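Nitroreductase FRM2 (Saccharomyces cerevisiae, PDB 4URP) reduces 4-nitroquinoline N-oxide by way of its hydroxylamino intermediate as an FMN-dependent, NADH-consuming type II nitroreductase of the yeast oxidative stress response. Local coordinates at residues A[52-57]-A[97-102]; A[93-98]-A[167-172]. All blocks are in the same frame, centred on the assembly; numbering follows the deposited sequence.

Strand 92-99 belongs to both contacts: contact 1 pairs its C-terminal end with the chain entering strand 55-59, and contact 2 pairs residues 93-98 with 167-172 along its other edge. The two centres lie about 11 Å apart, and F97 and T98 take part in each. Direct bridging evidence comes from V56 N, 2.9 Å from I95 O in a probable hydrogen bond, and from CG1 of I57, which packs at 3.7 Å on CG2 of V94. Together the contacts place 92-99 between 55-59 and 164-172 in the antiparallel sheet of a subunit that binds one FMN. The centre of contact 2 lies about 3 Å from the chain centre, that of contact 1 about 11 Å.

Contact 1. Residues A[52-57]-A[97-102]; sequences VNRAVI and FTDLGP. Unlike the reference sequence in segment 97-102: L100 (reference Glu).
At the edge of the F97 ring, in its plane, stands CB of V56, 3.9 Å from CE2; CA of A55 and the carbonyl O of R54 also lie near that plane. W164 of strand 164-172 meets the same ring with planes about 50° apart. The R54 guanidinium has CB of D99 at its edge, in plane, whereas OD2 of D99 approaches obliquely, forming a salt bridge with NH1 of R54 at 2.7 Å. Guanidinium and carboxylate planes are turned 59° apart, so the pair is not coplanar. In D99, CG is anti to the backbone N (chi1 -158°), and of the carboxylate it carries OD2 meets the arginine while OD1 accepts from N of G101 at 3.0 Å, met from above the carboxylate plane; one carboxylate thus serves both the arginine and a helix start. CG1 of V52 lies 3.6 Å from CB of P102, the two side chains sliding past each other in opposite directions. The backbones join through F97 N to R54 O, 2.9 Å, with a weak return bond from R54 N to F97 O. Here the antiparallel pairing of 55-59 with 92-99 frays, at 52-54, and strand 92-99 leads into helix 100-109, whose N-cap is D99.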
ATOM      1  N   VAL A  52       8.798   6.279  -7.849  1.00 66.73           N
ATOM      2  CA  VAL A  52       9.584   6.858  -6.767  1.00 59.84           C
ATOM      3  C   VAL A  52      10.097   5.838  -5.758  1.00 64.32           C
ATOM      4  O   VAL A  52      11.118   6.058  -5.116  1.00 69.57           O
ATOM      5  CB  VAL A  52       8.780   7.932  -6.008  1.00 63.25           C
ATOM      6  CG1 VAL A  52       8.529   9.133  -6.901  1.00 71.30           C
ATOM      7  CG2 VAL A  52       7.475   7.355  -5.489  1.00 62.12           C
ATOM      8  N   ASN A  53       9.388   4.726  -5.609  1.00 65.99           N
ATOM      9  CA  ASN A  53       9.760   3.749  -4.597  1.00 63.13           C
ATOM     10  C   ASN A  53      10.873   2.807  -5.037  1.00 54.75           C
ATOM     11  O   ASN A  53      10.788   2.169  -6.087  1.00 52.48           O
ATOM     12  CB  ASN A  53       8.537   2.970  -4.114  1.00 45.75           C
ATOM     13  CG  ASN A  53       7.637   2.541  -5.245  1.00 51.89           C
ATOM     14  OD1 ASN A  53       8.028   2.560  -6.413  1.00 74.42           O
ATOM     15  ND2 ASN A  53       6.418   2.149  -4.905  1.00 58.43           N
ATOM     16  N   ARG A  54      11.925   2.743  -4.230  1.00 55.82           N
ATOM     17  CA  ARG A  54      12.997   1.781  -4.439  1.00 58.02           C
ATOM     18  C   ARG A  54      13.173   0.946  -3.184  1.00 59.74           C
ATOM     19  O   ARG A  54      12.393   1.065  -2.240  1.00 56.00           O
ATOM     20  CB  ARG A  54      14.307   2.486  -4.798  1.00 62.07           C
ATOM     21  CG  ARG A  54      14.388   3.927  -4.347  1.00 55.76           C
ATOM     22  CD  ARG A  54      14.078   4.870  -5.492  1.00 62.12           C
ATOM     23  NE  ARG A  54      14.322   4.240  -6.784  1.00 60.83           N
ATOM     24  CZ  ARG A  54      14.289   4.882  -7.945  1.00 52.91           C
ATOM     25  NH1 ARG A  54      14.035   6.184  -7.988  1.00 42.64           N
ATOM     26  NH2 ARG A  54      14.519   4.219  -9.066  1.00 60.53           N
ATOM     27  N   ALA A  55      14.194   0.099  -3.178  1.00 58.65           N
ATOM     28  CA  ALA A  55      14.454  -0.750  -2.024  1.00 57.46           C
ATOM     29  C   ALA A  55      15.903  -1.211  -1.955  1.00 66.13           C
ATOM     30  O   ALA A  55      16.621  -1.206  -2.949  1.00 72.67           O
ATOM     31  CB  ALA A  55      13.519  -1.946  -2.022  1.00 52.10           C
ATOM     32  N   VAL A  56      16.321  -1.599  -0.757  1.00 64.81           N
ATOM     33  CA  VAL A  56      17.638  -2.172  -0.528  1.00 63.24           C
ATOM     34  C   VAL A  56      17.517  -3.326   0.451  1.00 61.78           C
ATOM     35  O   VAL A  56      16.938  -3.184   1.522  1.00 69.36           O
ATOM     36  CB  VAL A  56      18.630  -1.129   0.025  1.00 55.14           C
ATOM     37  CG1 VAL A  56      19.703  -1.800   0.862  1.00 49.66           C
ATOM     38  CG2 VAL A  56      19.251  -0.336  -1.117  1.00 58.71           C
ATOM     39  N   ILE A  57      18.038  -4.483   0.063  1.00 59.96           N
ATOM     40  CA  ILE A  57      18.084  -5.630   0.953  1.00 59.24           C
ATOM     41  C   ILE A  57      19.458  -5.717   1.584  1.00 62.98           C
ATOM     42  O   ILE A  57      20.468  -5.591   0.902  1.00 70.28           O
ATOM     43  CB  ILE A  57      17.789  -6.936   0.200  1.00 58.22           C
ATOM     44  CG1 ILE A  57      16.298  -7.016  -0.138  1.00 65.62           C
ATOM     45  CG2 ILE A  57      18.208  -8.145   1.030  1.00 56.78           C
ATOM     46  CD1 ILE A  57      15.887  -8.343  -0.714  1.00 79.61           C
ATOM     47  N   PHE A  97      12.290   2.578   0.249  1.00 57.05           N
ATOM     48  CA  PHE A  97      12.468   4.016   0.129  1.00 55.21           C
ATOM     49  C   PHE A  97      11.418   4.630  -0.784  1.00 56.80           C
ATOM     50  O   PHE A  97      10.593   3.933  -1.371  1.00 54.20           O
ATOM     51  CB  PHE A  97      13.841   4.338  -0.465  1.00 56.56           C
ATOM     52  CG  PHE A  97      14.997   3.835   0.342  1.00 57.87           C
ATOM     53  CD1 PHE A  97      15.512   4.591   1.377  1.00 54.92           C
ATOM     54  CD2 PHE A  97      15.586   2.621   0.047  1.00 57.98           C
ATOM     55  CE1 PHE A  97      16.580   4.142   2.109  1.00 51.25           C
ATOM     56  CE2 PHE A  97      16.657   2.165   0.777  1.00 56.55           C
ATOM     57  CZ  PHE A  97      17.156   2.928   1.812  1.00 52.30           C
ATOM     58  N   THR A  98      11.469   5.952  -0.894  1.00 57.51           N
ATOM     59  CA  THR A  98      10.730   6.683  -1.912  1.00 56.68           C
ATOM     60  C   THR A  98      11.599   7.811  -2.435  1.00 56.29           C
ATOM     61  O   THR A  98      11.937   8.733  -1.698  1.00 59.36           O
ATOM     62  CB  THR A  98       9.431   7.295  -1.372  1.00 59.45           C
ATOM     63  OG1 THR A  98       9.578   7.588   0.021  1.00 56.92           O
ATOM     64  CG2 THR A  98       8.266   6.339  -1.572  1.00 53.63           C
ATOM     65  N   ASP A  99      11.958   7.735  -3.710  1.00 50.74           N
ATOM     66  CA  ASP A  99      12.763   8.777  -4.332  1.00 52.19           C
ATOM     67  C   ASP A  99      12.014  10.100  -4.294  1.00 60.48           C
ATOM     68  O   ASP A  99      11.044  10.300  -5.020  1.00 57.64           O
ATOM     69  CB  ASP A  99      13.105   8.398  -5.774  1.00 53.59           C
ATOM     70  CG  ASP A  99      14.322   9.126  -6.297  1.00 63.41           C
ATOM     71  OD1 ASP A  99      14.650  10.210  -5.769  1.00 57.56           O
ATOM     72  OD2 ASP A  99      14.959   8.612  -7.239  1.00 66.69           O
ATOM     73  N   LEU A 100      12.476  11.003  -3.435  1.00 52.91           N
ATOM     74  CA  LEU A 100      11.864  12.317  -3.286  1.00 54.80           C
ATOM     75  C   LEU A 100      12.150  13.181  -4.507  1.00 57.79           C
ATOM     76  O   LEU A 100      11.564  14.247  -4.673  1.00 55.03           O
ATOM     77  CB  LEU A 100      12.379  12.998  -2.013  1.00 51.84           C
ATOM     78  CG  LEU A 100      11.319  13.408  -0.985  1.00 51.60           C
ATOM     79  CD1 LEU A 100      10.558  14.645  -1.439  1.00 53.05           C
ATOM     80  CD2 LEU A 100      10.364  12.253  -0.732  1.00 43.61           C
ATOM     81  N   GLY A 101      13.057  12.706  -5.354  1.00 56.47           N
ATOM     82  CA  GLY A 101      13.423  13.393  -6.580  1.00 66.28           C
ATOM     83  C   GLY A 101      12.259  13.702  -7.504  1.00 68.34           C
ATOM     84  O   GLY A 101      11.946  14.870  -7.731  1.00 69.58           O
ATOM     85  N   PRO A 102      11.613  12.659  -8.051  1.00 60.03           N
ATOM     86  CA  PRO A 102      10.469  12.860  -8.946  1.00 63.34           C
ATOM     87  C   PRO A 102       9.334  13.622  -8.266  1.00 62.27           C
ATOM     88  O   PRO A 102       8.753  14.521  -8.866  1.00 66.73           O
ATOM     89  CB  PRO A 102      10.027  11.429  -9.267  1.00 56.52           C
ATOM     90  CG  PRO A 102      11.238  10.618  -9.090  1.00 52.07           C
ATOM     91  CD  PRO A 102      11.987  11.237  -7.956  1.00 60.82           C
TER

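Contact 2. Residues A[93-98]-A[167-172]; sequences SVIFFT and QSQLVF
F172 reaches back across the strand pair to S93 and V94. Its CG sits between the backbone N and the carbonyl carbon (chi1 63°), which starts the ring back toward those two residues. CB carries the ring, whose CD1 lies 3.6 Å from CG2 of V94, the two side chains crossing at about a right angle. CE1 comes 3.3 Å from N of S93, an oblique approach to the ring, and CZ, at the tip, is 3.9 Å from the same nitrogen. The backbone N of V94 lies at the ring edge, in plane. An alanine in place of F172 would probably leave CG2 of V94 and the backbone of S93 without their aromatic neighbour and open a gap at this end of the pair.

The strands are antiparallel, the axes of the two short segments running at 164° between their N-to-C directions and 4.3 Å apart at closest approach, as inner neighbours in the sheet of the nitroreductase fold. V94 and L170 form a hydrogen-bonded pair and I95 and Q169 a non-hydrogen-bonded one; farther along, F96 N donates to S168 O and Q167 N to F96 O. On the face bearing V94, F96 and L170, the F96 and L170 side chains lie side by side, pointing the same way, with CE2 of F96 3.8 Å from CB of L170. V128 and Q129 of helix 117-139 pack against F96. At the far end, chi2 (-76°) turns CD of Q167 aside. Its NE2 is modelled implausibly close to OG1 of T98, which leaves the geometry of that pair doubtful, while OE1 makes a weak hydrogen bond to H123 of the second subunit.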
ATOM      1  N   SER A  93      17.298  -7.931   6.298  1.00 58.88           N
ATOM      2  CA  SER A  93      16.147  -7.041   6.304  1.00 60.22           C
ATOM      3  C   SER A  93      15.994  -6.305   4.984  1.00 60.74           C
ATOM      4  O   SER A  93      16.963  -5.802   4.421  1.00 62.19           O
ATOM      5  CB  SER A  93      16.251  -6.031   7.446  1.00 54.10           C
ATOM      6  OG  SER A  93      17.227  -5.042   7.162  1.00 53.80           O
ATOM      7  N   VAL A  94      14.762  -6.248   4.498  1.00 57.91           N
ATOM      8  CA  VAL A  94      14.438  -5.457   3.327  1.00 53.98           C
ATOM      9  C   VAL A  94      13.997  -4.080   3.780  1.00 49.82           C
ATOM     10  O   VAL A  94      13.106  -3.949   4.611  1.00 47.73           O
ATOM     11  CB  VAL A  94      13.288  -6.086   2.522  1.00 54.86           C
ATOM     12  CG1 VAL A  94      13.095  -5.337   1.211  1.00 51.66           C
ATOM     13  CG2 VAL A  94      13.560  -7.554   2.273  1.00 51.19           C
ATOM     14  N   ILE A  95      14.630  -3.053   3.235  1.00 49.51           N
ATOM     15  CA  ILE A  95      14.261  -1.689   3.569  1.00 57.01           C
ATOM     16  C   ILE A  95      13.772  -0.932   2.332  1.00 56.32           C
ATOM     17  O   ILE A  95      14.367  -1.015   1.259  1.00 62.20           O
ATOM     18  CB  ILE A  95      15.414  -0.957   4.296  1.00 46.70           C
ATOM     19  CG1 ILE A  95      15.677   0.417   3.684  1.00 53.92           C
ATOM     20  CG2 ILE A  95      16.675  -1.801   4.294  1.00 34.27           C
ATOM     21  CD1 ILE A  95      14.900   1.519   4.339  1.00 60.29           C
ATOM     22  N   PHE A  96      12.666  -0.212   2.490  1.00 46.19           N
ATOM     23  CA  PHE A  96      12.014   0.462   1.372  1.00 49.18           C
ATOM     24  C   PHE A  96      12.208   1.970   1.426  1.00 52.69           C
ATOM     25  O   PHE A  96      12.275   2.565   2.501  1.00 51.17           O
ATOM     26  CB  PHE A  96      10.519   0.137   1.356  1.00 58.26           C
ATOM     27  CG  PHE A  96      10.223  -1.322   1.213  1.00 56.64           C
ATOM     28  CD1 PHE A  96      10.261  -1.923  -0.027  1.00 65.14           C
ATOM     29  CD2 PHE A  96       9.898  -2.089   2.317  1.00 56.23           C
ATOM     30  CE1 PHE A  96       9.987  -3.258  -0.166  1.00 64.39           C
ATOM     31  CE2 PHE A  96       9.622  -3.429   2.182  1.00 61.17           C
ATOM     32  CZ  PHE A  96       9.668  -4.015   0.937  1.00 54.77           C
ATOM     33  N   PHE A  97      12.290   2.578   0.249  1.00 57.05           N
ATOM     34  CA  PHE A  97      12.468   4.016   0.129  1.00 55.21           C
ATOM     35  C   PHE A  97      11.418   4.630  -0.784  1.00 56.80           C
ATOM     36  O   PHE A  97      10.593   3.933  -1.371  1.00 54.20           O
ATOM     37  CB  PHE A  97      13.841   4.338  -0.465  1.00 56.56           C
ATOM     38  CG  PHE A  97      14.997   3.835   0.342  1.00 57.87           C
ATOM     39  CD1 PHE A  97      15.512   4.591   1.377  1.00 54.92           C
ATOM     40  CD2 PHE A  97      15.586   2.621   0.047  1.00 57.98           C
ATOM     41  CE1 PHE A  97      16.580   4.142   2.109  1.00 51.25           C
ATOM     42  CE2 PHE A  97      16.657   2.165   0.777  1.00 56.55           C
ATOM     43  CZ  PHE A  97      17.156   2.928   1.812  1.00 52.30           C
ATOM     44  N   THR A  98      11.469   5.952  -0.894  1.00 57.51           N
ATOM     45  CA  THR A  98      10.730   6.683  -1.912  1.00 56.68           C
ATOM     46  C   THR A  98      11.599   7.811  -2.435  1.00 56.29           C
ATOM     47  O   THR A  98      11.937   8.733  -1.698  1.00 59.36           O
ATOM     48  CB  THR A  98       9.431   7.295  -1.372  1.00 59.45           C
ATOM     49  OG1 THR A  98       9.578   7.588   0.021  1.00 56.92           O
ATOM     50  CG2 THR A  98       8.266   6.339  -1.572  1.00 53.63           C
ATOM     51  N   GLN A 167      11.280   4.584   4.530  1.00 53.56           N
ATOM     52  CA  GLN A 167       9.871   4.368   4.836  1.00 55.81           C
ATOM     53  C   GLN A 167       9.644   3.211   5.808  1.00 62.27           C
ATOM     54  O   GLN A 167       8.958   3.365   6.819  1.00 55.19           O
ATOM     55  CB  GLN A 167       9.082   4.124   3.545  1.00 53.33           C
ATOM     56  CG  GLN A 167       9.172   5.250   2.531  1.00 59.61           C
ATOM     57  CD  GLN A 167       8.313   6.446   2.893  1.00 60.55           C
ATOM     58  OE1 GLN A 167       7.667   6.473   3.940  1.00 57.39           O
ATOM     59  NE2 GLN A 167       8.300   7.447   2.020  1.00 60.63           N
ATOM     60  N   SER A 168      10.216   2.052   5.496  1.00 61.10           N
ATOM     61  CA  SER A 168      10.021   0.866   6.328  1.00 52.03           C
ATOM     62  C   SER A 168      11.231  -0.061   6.323  1.00 51.07           C
ATOM     63  O   SER A 168      12.144   0.093   5.515  1.00 54.25           O
ATOM     64  CB  SER A 168       8.772   0.097   5.878  1.00 50.71           C
ATOM     65  OG  SER A 168       7.592   0.814   6.201  1.00 61.38           O
ATOM     66  N   GLN A 169      11.233  -1.016   7.246  1.00 48.64           N
ATOM     67  CA  GLN A 169      12.278  -2.030   7.320  1.00 47.85           C
ATOM     68  C   GLN A 169      11.649  -3.402   7.483  1.00 54.00           C
ATOM     69  O   GLN A 169      11.235  -3.782   8.576  1.00 54.73           O
ATOM     70  CB  GLN A 169      13.216  -1.773   8.499  1.00 52.49           C
ATOM     71  CG  GLN A 169      14.000  -0.481   8.415  1.00 46.37           C
ATOM     72  CD  GLN A 169      13.246   0.688   8.997  1.00 54.36           C
ATOM     73  OE1 GLN A 169      12.679   0.596  10.085  1.00 55.92           O
ATOM     74  NE2 GLN A 169      13.230   1.797   8.273  1.00 55.32           N
ATOM     75  N   LEU A 170      11.575  -4.150   6.391  1.00 53.31           N
ATOM     76  CA  LEU A 170      10.992  -5.481   6.425  1.00 51.07           C
ATOM     77  C   LEU A 170      12.042  -6.497   6.839  1.00 53.56           C
ATOM     78  O   LEU A 170      12.856  -6.931   6.027  1.00 57.10           O
ATOM     79  CB  LEU A 170      10.414  -5.837   5.057  1.00 38.62           C
ATOM     80  CG  LEU A 170       9.710  -7.187   4.963  1.00 47.86           C
ATOM     81  CD1 LEU A 170       8.590  -7.270   5.979  1.00 49.17           C
ATOM     82  CD2 LEU A 170       9.175  -7.379   3.558  1.00 56.81           C
ATOM     83  N   VAL A 171      12.018  -6.861   8.117  1.00 58.01           N
ATOM     84  CA  VAL A 171      12.993  -7.778   8.687  1.00 59.27           C
ATOM     85  C   VAL A 171      12.567  -9.223   8.482  1.00 53.93           C
ATOM     86  O   VAL A 171      11.599  -9.681   9.077  1.00 63.50           O
ATOM     87  CB  VAL A 171      13.169  -7.523  10.193  1.00 48.42           C
ATOM     88  CG1 VAL A 171      14.145  -8.514  10.788  1.00 51.40           C
ATOM     89  CG2 VAL A 171      13.634  -6.099  10.433  1.00 51.19           C
ATOM     90  N   PHE A 172      13.297  -9.942   7.641  1.00 45.59           N
ATOM     91  CA  PHE A 172      12.913 -11.302   7.290  1.00 58.79           C
ATOM     92  C   PHE A 172      13.832 -12.364   7.884  1.00 66.42           C
ATOM     93  O   PHE A 172      15.017 -12.130   8.113  1.00 64.93           O
ATOM     94  CB  PHE A 172      12.834 -11.456   5.769  1.00 62.41           C
ATOM     95  CG  PHE A 172      14.142 -11.234   5.068  1.00 51.65           C
ATOM     96  CD1 PHE A 172      14.541  -9.961   4.704  1.00 50.59           C
ATOM     97  CD2 PHE A 172      14.968 -12.301   4.767  1.00 52.00           C
ATOM     98  CE1 PHE A 172      15.740  -9.758   4.056  1.00 53.23           C
ATOM     99  CE2 PHE A 172      16.168 -12.102   4.122  1.00 55.87           C
ATOM    100  CZ  PHE A 172      16.557 -10.828   3.766  1.00 54.78           C
TER